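Side-chain contact in metallo-beta-lactamase FIM-1 (Pseudomonas aeruginosa, PDB 6V3Q), which probably hydrolyses beta-lactam antibiotics to substituted beta-amino acids, using zinc as cofactor: residues Asn107-Ala110 and Pro111-Leu115. Numbering follows the deposited sequence.
Sequences NRMA and PQNGL
A Schellman motif with G114 at the C' position, in the loop after helix 104-108 near the zinc site, brings A110 and L115 together. Its outer bond runs from the backbone N of L115 to A110 O at 2.8 Å, approaching 34° out of the carbonyl plane. Nested inside is a type I beta turn, P111 to G114, in which G114 N donates to P111 O, and G114 has the positive phi (67°) that glycine readily adopts. Beside the outer bond CB of A110 lies 4.0 Å from CB of L115. The same methyl is also 3.4 Å from CD of the next residue, P111, a closeness that comes largely from the shared peptide; that carbon also rests on the carbonyl oxygen of N107 at 3.5 Å. The preceding carbonyl, M109 O, accepts a weak i+4 hydrogen bond from N113 N (3.4 Å). In the alpha-beta/beta-alpha fold of the metallo-beta-lactamases this loop leads from the helix to edge strand 120-121 and brings N113 close to the zinc ligand H83. The side chains of M109 and N113 run side by side in the same direction, with CG of M109 4.2 Å from ND2 of N113. CG of N113 is anti to its carbonyl carbon (chi1 -65°), which sets the face of the amide over M109 O; ND2 is 3.2 Å from that oxygen, but its N-H bonds lie across that direction, and ND2 bonds weakly to A82 O. M109 packs on A82, R147 and D148, while buried N107 ties the helix end to A118 and D121.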
# COMPACT_ATOMS: atom_id res chain seq x y z
N ASN A 107 20.37 -17.49 7.64
CA ASN A 107 19.99 -18.25 8.83
C ASN A 107 20.58 -17.65 10.10
O ASN A 107 19.99 -17.79 11.18
CB ASN A 107 20.41 -19.71 8.68
CG ASN A 107 19.49 -20.48 7.76
OD1 ASN A 107 18.33 -20.11 7.58
ND2 ASN A 107 19.99 -21.57 7.19
N ARG A 108 21.73 -16.99 9.99
CA ARG A 108 22.37 -16.41 11.17
C ARG A 108 21.65 -15.15 11.64
O ARG A 108 21.54 -14.91 12.85
CB ARG A 108 23.84 -16.11 10.88
CG ARG A 108 24.71 -17.35 10.70
CD ARG A 108 26.16 -16.95 10.62
NE ARG A 108 26.39 -15.96 9.58
CZ ARG A 108 27.43 -15.13 9.53
NH1 ARG A 108 28.35 -15.17 10.48
NH2 ARG A 108 27.54 -14.27 8.54
N MET A 109 21.16 -14.33 10.72
CA MET A 109 20.54 -13.06 11.06
C MET A 109 19.02 -13.12 11.11
O MET A 109 18.38 -12.08 11.29
CB MET A 109 20.98 -11.98 10.06
CG MET A 109 20.41 -12.15 8.66
SD MET A 109 20.87 -10.78 7.57
CE MET A 109 22.64 -10.97 7.50
N ALA A 110 18.43 -14.30 10.95
CA ALA A 110 16.98 -14.45 11.05
C ALA A 110 16.49 -14.28 12.49
O ALA A 110 15.46 -13.62 12.70
CB ALA A 110 16.54 -15.80 10.48
N PRO A 111 17.17 -14.85 13.50
CA PRO A 111 16.73 -14.60 14.89
C PRO A 111 16.68 -13.13 15.28
O PRO A 111 15.74 -12.72 15.98
CB PRO A 111 17.77 -15.37 15.72
CG PRO A 111 18.17 -16.48 14.85
CD PRO A 111 18.18 -15.92 13.46
N GLN A 112 17.66 -12.33 14.86
CA GLN A 112 17.67 -10.91 15.20
C GLN A 112 16.50 -10.18 14.56
O GLN A 112 15.93 -9.26 15.16
CB GLN A 112 19.00 -10.28 14.77
CG GLN A 112 20.15 -10.55 15.72
CD GLN A 112 20.56 -9.32 16.50
OE1 GLN A 112 20.57 -8.21 15.97
NE2 GLN A 112 20.87 -9.50 17.78
N ASN A 113 16.13 -10.57 13.34
CA ASN A 113 15.03 -9.94 12.62
C ASN A 113 13.67 -10.52 13.00
O ASN A 113 12.69 -10.28 12.29
CB ASN A 113 15.25 -10.07 11.11
CG ASN A 113 16.46 -9.30 10.63
OD1 ASN A 113 16.84 -8.30 11.22
ND2 ASN A 113 17.07 -9.77 9.55
N GLY A 114 13.59 -11.27 14.10
CA GLY A 114 12.32 -11.82 14.53
C GLY A 114 11.77 -12.87 13.59
O GLY A 114 10.55 -12.95 13.41
N LEU A 115 12.64 -13.67 12.98
CA LEU A 115 12.24 -14.65 11.98
C LEU A 115 12.73 -16.03 12.39
O LEU A 115 13.74 -16.17 13.09
CB LEU A 115 12.79 -14.29 10.60
CG LEU A 115 12.35 -12.94 10.02
CD1 LEU A 115 13.18 -12.58 8.80
CD2 LEU A 115 10.87 -12.96 9.68